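Local structure of tonb-dependent siderophore receptor (Acinetobacter baumannii, 5FR8) at residues Y316-K322 with A343-T349; W374-K380 with S406-I412. The protein probably takes up iron across the outer membrane by binding ferric siderophores, possibly ferric enterobactin, as a TonB-dependent receptor. One frame throughout, in Å; residues are numbered along the deposited sequence.

Contact 1: Y316-K322 with A343-T349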
loop_
_atom_site.group_PDB
_atom_site.type_symbol
_atom_site.label_atom_id
_atom_site.label_comp_id
_atom_site.label_asym_id
_atom_site.label_seq_id
_atom_site.Cartn_x
_atom_site.Cartn_y
_atom_site.Cartn_z
ATOM N N TYR A 316 19.979 -3.199 0.210
ATOM C CA TYR A 316 19.879 -3.587 1.624
ATOM C C TYR A 316 18.956 -2.567 2.315
ATOM O O TYR A 316 19.151 -1.354 2.206
ATOM C CB TYR A 316 21.286 -3.616 2.262
ATOM C CG TYR A 316 21.309 -3.827 3.756
ATOM C CD1 TYR A 316 20.906 -5.030 4.311
ATOM C CD2 TYR A 316 21.745 -2.818 4.613
ATOM C CE1 TYR A 316 20.906 -5.219 5.682
ATOM C CE2 TYR A 316 21.756 -2.999 5.978
ATOM C CZ TYR A 316 21.331 -4.200 6.506
ATOM O OH TYR A 316 21.324 -4.387 7.877
ATOM N N ASP A 317 17.923 -3.067 2.981
ATOM C CA ASP A 317 16.940 -2.220 3.675
ATOM C C ASP A 317 16.840 -2.605 5.131
ATOM O O ASP A 317 16.788 -3.784 5.473
ATOM C CB ASP A 317 15.559 -2.351 3.040
ATOM C CG ASP A 317 15.399 -1.473 1.815
ATOM O OD1 ASP A 317 16.407 -1.249 1.105
ATOM O OD2 ASP A 317 14.271 -1.009 1.560
ATOM N N LYS A 318 16.820 -1.598 5.994
ATOM C CA LYS A 318 16.749 -1.808 7.445
ATOM C C LYS A 318 15.583 -0.997 8.049
ATOM O O LYS A 318 15.549 0.233 7.977
ATOM C CB LYS A 318 18.076 -1.405 8.095
ATOM C CG LYS A 318 18.351 -2.103 9.415
ATOM C CD LYS A 318 19.644 -1.634 10.063
ATOM C CE LYS A 318 19.865 -2.356 11.385
ATOM N NZ LYS A 318 21.147 -1.959 12.029
ATOM N N THR A 319 14.635 -1.692 8.651
ATOM C CA THR A 319 13.493 -1.031 9.188
ATOM C C THR A 319 13.335 -1.375 10.631
ATOM O O THR A 319 13.407 -2.547 10.987
ATOM C CB THR A 319 12.237 -1.476 8.475
ATOM O OG1 THR A 319 12.322 -1.107 7.099
ATOM C CG2 THR A 319 11.066 -0.805 9.049
ATOM N N HIS A 320 13.159 -0.344 11.464
ATOM C CA HIS A 320 12.809 -0.517 12.878
ATOM C C HIS A 320 11.412 -0.006 13.127
ATOM O O HIS A 320 11.016 1.023 12.577
ATOM C CB HIS A 320 13.762 0.244 13.803
ATOM C CG HIS A 320 15.130 -0.336 13.861
ATOM N ND1 HIS A 320 16.163 0.122 13.081
ATOM C CD2 HIS A 320 15.635 -1.351 14.598
ATOM C CE1 HIS A 320 17.252 -0.581 13.340
ATOM N NE2 HIS A 320 16.957 -1.479 14.260
ATOM N N ASN A 321 10.691 -0.725 13.981
ATOM C CA ASN A 321 9.333 -0.400 14.381
ATOM C C ASN A 321 9.305 -0.249 15.874
ATOM O O ASN A 321 9.289 -1.249 16.579
ATOM C CB ASN A 321 8.430 -1.568 13.963
ATOM C CG ASN A 321 6.990 -1.438 14.449
ATOM O OD1 ASN A 321 6.571 -0.420 14.952
ATOM N ND2 ASN A 321 6.230 -2.483 14.265
ATOM N N LYS A 322 9.350 0.984 16.371
ATOM C CA LYS A 322 9.411 1.208 17.818
ATOM C C LYS A 322 8.114 1.838 18.307
ATOM O O LYS A 322 7.764 2.948 17.899
ATOM C CB LYS A 322 10.584 2.110 18.168
ATOM C CG LYS A 322 10.652 2.541 19.635
ATOM C CD LYS A 322 11.624 3.691 19.833
ATOM C CE LYS A 322 12.141 3.737 21.250
ATOM N NZ LYS A 322 12.689 5.081 21.611
ATOM N N ALA A 343 8.937 -1.392 22.860
ATOM C CA ALA A 343 9.742 -2.452 22.261
ATOM C C ALA A 343 10.023 -2.059 20.824
ATOM O O ALA A 343 9.311 -1.252 20.250
ATOM C CB ALA A 343 9.029 -3.800 22.336
ATOM N N THR A 344 11.082 -2.614 20.262
ATOM C CA THR A 344 11.429 -2.377 18.874
ATOM C C THR A 344 11.461 -3.697 18.091
ATOM O O THR A 344 11.898 -4.745 18.592
ATOM C CB THR A 344 12.808 -1.717 18.756
ATOM O OG1 THR A 344 12.781 -0.434 19.388
ATOM C CG2 THR A 344 13.187 -1.547 17.309
ATOM N N SER A 345 10.980 -3.638 16.849
ATOM C CA SER A 345 11.107 -4.749 15.933
ATOM C C SER A 345 12.047 -4.365 14.835
ATOM O O SER A 345 12.149 -3.199 14.461
ATOM C CB SER A 345 9.766 -5.117 15.388
ATOM O OG SER A 345 9.209 -6.057 16.279
ATOM N N ARG A 346 12.762 -5.352 14.324
ATOM C CA ARG A 346 13.845 -5.064 13.398
ATOM C C ARG A 346 13.703 -5.920 12.136
ATOM O O ARG A 346 13.701 -7.135 12.230
ATOM C CB ARG A 346 15.204 -5.280 14.101
ATOM C CG ARG A 346 16.393 -4.764 13.292
ATOM C CD ARG A 346 17.787 -5.099 13.833
ATOM N NE ARG A 346 17.901 -6.445 14.397
ATOM C CZ ARG A 346 17.927 -7.582 13.689
ATOM N NH1 ARG A 346 17.854 -7.594 12.355
ATOM N NH2 ARG A 346 18.017 -8.735 14.334
ATOM N N LEU A 347 13.580 -5.289 10.968
ATOM C CA LEU A 347 13.441 -6.024 9.704
ATOM C C LEU A 347 14.500 -5.640 8.686
ATOM O O LEU A 347 14.576 -4.496 8.224
ATOM C CB LEU A 347 12.098 -5.758 9.068
ATOM C CG LEU A 347 11.807 -6.454 7.722
ATOM C CD1 LEU A 347 11.943 -7.965 7.811
ATOM C CD2 LEU A 347 10.419 -6.078 7.270
ATOM N N GLU A 348 15.316 -6.617 8.331
ATOM C CA GLU A 348 16.381 -6.401 7.391
ATOM C C GLU A 348 16.047 -7.175 6.144
ATOM O O GLU A 348 15.653 -8.357 6.221
ATOM C CB GLU A 348 17.711 -6.914 7.916
ATOM C CG GLU A 348 18.231 -6.193 9.112
ATOM C CD GLU A 348 19.528 -6.807 9.628
ATOM O OE1 GLU A 348 20.534 -6.780 8.896
ATOM O OE2 GLU A 348 19.523 -7.313 10.770
ATOM N N THR A 349 16.240 -6.510 5.010
ATOM C CA THR A 349 16.098 -7.132 3.734
ATOM C C THR A 349 17.376 -6.922 2.883
ATOM O O THR A 349 17.874 -5.802 2.696
ATOM C CB THR A 349 14.893 -6.550 3.010
ATOM O OG1 THR A 349 13.695 -6.778 3.788
ATOM C CG2 THR A 349 14.762 -7.164 1.629
#
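The imidazole of His320 leans across to the partner strand, its NE2 lying 3.5 Å from Arg346 CG and the ring edge at CD2 meeting Thr344 CG2 at 3.7 Å. Further along the same face, Tyr316 OH donates to Glu348 OE1 at 2.7 Å. Beneath these side chains runs a regular antiparallel ladder: Asp317–Thr349, Thr319–Leu347 and Asn321–Ser345 are hydrogen-bonded pairs, each joined by two N-H...O bonds, such as Leu347 N to Thr319 O at 2.7 Å. This is a hairpin of the transmembrane beta-barrel, its two strands linked by a long loop, probably extracellular as in related receptors. The face carrying Asp317, Thr319, Asn321 and Thr349 turns inward, where Thr319 OG1 bonds Ser106 and Asn321 ND2 the carbonyl of Ser109, both in the plug; Asn321 OD1 takes a hydrogen bond from Arg323. Thr349 OG1 bonds Asp377 on the next strand and Asn105 of the plug. Asp317 reaches along the wall to strand 290-305, with a salt bridge to Arg294 and a hydrogen bond to Ser296.

Contact 2: W374-K380 with S406-I412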
loop_
_atom_site.group_PDB
_atom_site.type_symbol
_atom_site.label_atom_id
_atom_site.label_comp_id
_atom_site.label_asym_id
_atom_site.label_seq_id
_atom_site.Cartn_x
_atom_site.Cartn_y
_atom_site.Cartn_z
ATOM N N TRP A 374 17.156 -12.486 -6.105
ATOM C CA TRP A 374 17.351 -13.137 -4.815
ATOM C C TRP A 374 16.989 -12.149 -3.744
ATOM O O TRP A 374 17.479 -11.007 -3.764
ATOM C CB TRP A 374 18.812 -13.545 -4.585
ATOM C CG TRP A 374 19.117 -13.869 -3.142
ATOM C CD1 TRP A 374 19.530 -12.999 -2.162
ATOM C CD2 TRP A 374 19.019 -15.153 -2.516
ATOM N NE1 TRP A 374 19.695 -13.670 -0.964
ATOM C CE2 TRP A 374 19.386 -14.990 -1.156
ATOM C CE3 TRP A 374 18.660 -16.431 -2.973
ATOM C CZ2 TRP A 374 19.394 -16.051 -0.258
ATOM C CZ3 TRP A 374 18.681 -17.495 -2.078
ATOM C CH2 TRP A 374 19.039 -17.299 -0.742
ATOM N N VAL A 375 16.152 -12.587 -2.810
ATOM C CA VAL A 375 15.818 -11.749 -1.664
ATOM C C VAL A 375 15.799 -12.550 -0.359
ATOM O O VAL A 375 15.171 -13.607 -0.284
ATOM C CB VAL A 375 14.474 -11.008 -1.869
ATOM C CG1 VAL A 375 13.314 -11.977 -1.986
ATOM C CG2 VAL A 375 14.222 -10.072 -0.703
ATOM N N GLU A 376 16.487 -12.040 0.662
ATOM C CA GLU A 376 16.403 -12.620 1.989
ATOM C C GLU A 376 15.915 -11.577 2.982
ATOM O O GLU A 376 16.376 -10.429 2.974
ATOM C CB GLU A 376 17.751 -13.156 2.415
ATOM C CG GLU A 376 17.793 -13.800 3.797
ATOM C CD GLU A 376 19.167 -14.402 4.107
ATOM O OE1 GLU A 376 19.810 -14.899 3.152
ATOM O OE2 GLU A 376 19.614 -14.380 5.289
ATOM N N ASP A 377 14.989 -11.998 3.839
ATOM C CA ASP A 377 14.497 -11.167 4.937
ATOM C C ASP A 377 14.877 -11.753 6.310
ATOM O O ASP A 377 14.691 -12.962 6.530
ATOM C CB ASP A 377 12.972 -11.064 4.880
ATOM C CG ASP A 377 12.480 -10.217 3.729
ATOM O OD1 ASP A 377 13.149 -9.241 3.369
ATOM O OD2 ASP A 377 11.405 -10.518 3.192
ATOM N N ARG A 378 15.403 -10.910 7.219
ATOM C CA ARG A 378 15.534 -11.300 8.646
ATOM C C ARG A 378 14.725 -10.386 9.553
ATOM O O ARG A 378 14.754 -9.167 9.423
ATOM C CB ARG A 378 16.984 -11.318 9.096
ATOM C CG ARG A 378 17.862 -12.187 8.225
ATOM C CD ARG A 378 18.703 -13.110 9.078
ATOM N NE ARG A 378 20.017 -13.292 8.492
ATOM C CZ ARG A 378 20.963 -12.361 8.514
ATOM N NH1 ARG A 378 20.731 -11.180 9.083
ATOM N NH2 ARG A 378 22.142 -12.608 7.961
ATOM N N PHE A 379 13.991 -10.986 10.476
ATOM C CA PHE A 379 13.063 -10.238 11.308
ATOM C C PHE A 379 13.229 -10.641 12.763
ATOM O O PHE A 379 13.210 -11.811 13.084
ATOM C CB PHE A 379 11.647 -10.551 10.838
ATOM C CG PHE A 379 10.577 -9.674 11.439
ATOM C CD1 PHE A 379 10.699 -8.291 11.425
ATOM C CD2 PHE A 379 9.416 -10.236 11.956
ATOM C CE1 PHE A 379 9.700 -7.486 11.940
ATOM C CE2 PHE A 379 8.423 -9.432 12.494
ATOM C CZ PHE A 379 8.567 -8.054 12.490
ATOM N N LYS A 380 13.427 -9.665 13.631
ATOM C CA LYS A 380 13.364 -9.870 15.092
ATOM C C LYS A 380 12.068 -9.206 15.596
ATOM O O LYS A 380 11.817 -8.012 15.296
ATOM C CB LYS A 380 14.627 -9.299 15.785
ATOM C CG LYS A 380 14.934 -9.850 17.185
ATOM C CD LYS A 380 15.997 -9.074 17.994
ATOM C CE LYS A 380 16.750 -9.932 19.046
ATOM N NZ LYS A 380 18.168 -9.486 19.328
ATOM N N SER A 406 11.483 -15.642 18.286
ATOM C CA SER A 406 11.601 -14.191 18.118
ATOM C C SER A 406 12.212 -13.802 16.789
ATOM O O SER A 406 12.251 -12.631 16.448
ATOM C CB SER A 406 12.429 -13.591 19.261
ATOM O OG SER A 406 13.827 -13.783 19.054
ATOM N N LYS A 407 12.717 -14.786 16.047
ATOM C CA LYS A 407 13.516 -14.529 14.835
ATOM C C LYS A 407 12.982 -15.327 13.687
ATOM O O LYS A 407 12.853 -16.540 13.783
ATOM C CB LYS A 407 15.001 -14.863 15.059
ATOM C CG LYS A 407 15.578 -14.117 16.250
ATOM C CD LYS A 407 17.055 -13.786 16.148
ATOM C CE LYS A 407 17.372 -12.663 17.140
ATOM N NZ LYS A 407 18.738 -12.719 17.740
ATOM N N MET A 408 12.667 -14.633 12.604
ATOM C CA MET A 408 12.061 -15.248 11.438
ATOM C C MET A 408 12.899 -14.975 10.184
ATOM O O MET A 408 13.396 -13.850 10.007
ATOM C CB MET A 408 10.647 -14.692 11.284
ATOM C CG MET A 408 9.703 -15.200 12.367
ATOM S SD MET A 408 8.396 -14.045 12.834
ATOM C CE MET A 408 9.140 -13.163 14.203
ATOM N N GLU A 409 13.054 -16.002 9.335
ATOM C CA GLU A 409 13.804 -15.916 8.058
ATOM C C GLU A 409 12.870 -16.129 6.889
ATOM O O GLU A 409 11.949 -16.939 6.984
ATOM C CB GLU A 409 14.903 -17.014 7.939
ATOM C CG GLU A 409 16.164 -16.754 8.740
ATOM C CD GLU A 409 17.449 -17.101 7.988
ATOM O OE1 GLU A 409 17.484 -16.942 6.749
ATOM O OE2 GLU A 409 18.445 -17.513 8.633
ATOM N N SER A 410 13.159 -15.467 5.767
ATOM C CA SER A 410 12.457 -15.710 4.489
ATOM C C SER A 410 13.419 -15.563 3.321
ATOM O O SER A 410 14.235 -14.640 3.289
ATOM C CB SER A 410 11.325 -14.715 4.326
ATOM O OG SER A 410 10.468 -15.116 3.316
ATOM N N ARG A 411 13.347 -16.482 2.366
ATOM C CA ARG A 411 14.199 -16.406 1.190
ATOM C C ARG A 411 13.382 -16.743 -0.054
ATOM O O ARG A 411 12.622 -17.722 -0.082
ATOM C CB ARG A 411 15.395 -17.337 1.319
ATOM C CG ARG A 411 16.421 -16.890 2.353
ATOM C CD ARG A 411 17.591 -17.865 2.561
ATOM N NE ARG A 411 17.187 -19.240 2.858
ATOM C CZ ARG A 411 16.570 -19.648 3.972
ATOM N NH1 ARG A 411 16.232 -18.788 4.949
ATOM N NH2 ARG A 411 16.269 -20.939 4.101
ATOM N N ILE A 412 13.529 -15.903 -1.074
ATOM C CA ILE A 412 12.903 -16.131 -2.361
ATOM C C ILE A 412 13.966 -16.060 -3.414
ATOM O O ILE A 412 14.673 -15.061 -3.503
ATOM C CB ILE A 412 11.854 -15.067 -2.723
ATOM C CG1 ILE A 412 10.711 -15.053 -1.698
ATOM C CG2 ILE A 412 11.293 -15.362 -4.112
ATOM C CD1 ILE A 412 9.609 -14.065 -1.998
#
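Backbone bonding sets the register: Val375–Ile412, Asp377–Ser410 and Phe379–Met408 are hydrogen-bonded antiparallel pairs, two bonds apiece, from Asp377 N to Ser410 O at 2.8 Å to Val375 N to Ile412 O at 3.0 Å. The strand axes run at 173°, almost exactly antiparallel, as expected of adjacent staves in this barrel wall. Apolar contacts follow on the face of the hydrogen-bonded pairs. Val375 CG1 packs on Ile412 CB at 3.5 Å, while Phe379 CD2 touches Met408 CE at 3.7 Å; the sulfur of Met408 sits at the ring edge, a Met-aromatic contact. Charge dominates the other face. Its salt bridges stay within a strand, Arg378 NE to Glu376 OE2 at 3.4 Å and Arg411 NH1 to Glu409 OE1 at 2.9 Å. Across the strands, like charges approach: Glu376 OE2 is 3.6 Å from Glu409 OE1, and Lys380 NZ equally far from Lys407 NZ. Arg411 CD also comes within 3.7 Å of Trp374 CH2. Helix 474-477 lies against the face carrying Val375, Asp377 and Phe379, Met474 touching Phe379, Met408, Asp377 and Ser410, while strand 343-361 flanks 374-380 and supplies Thr349 as the hydrogen-bond partner of Asp377.

From the N terminus, the chain runs along strand 308-323, through a mostly irregular loop, and back into strand 343-361, where contact 1 closes that loop at its base. A short turn at the far end leads into strand 365-380; a second long loop, carrying helix 396-400, follows before strand 407-422 closes contact 2. The two closures come in series, neither enclosing nor crossing the other. Their centres lie about 11 Å apart because strands 343-361 and 365-380 are neighbours, so the four strands form a continuous patch of barrel wall. The seam between the contacts includes a probable hydrogen bond from Arg378 N to Glu348 O (2.8 Å).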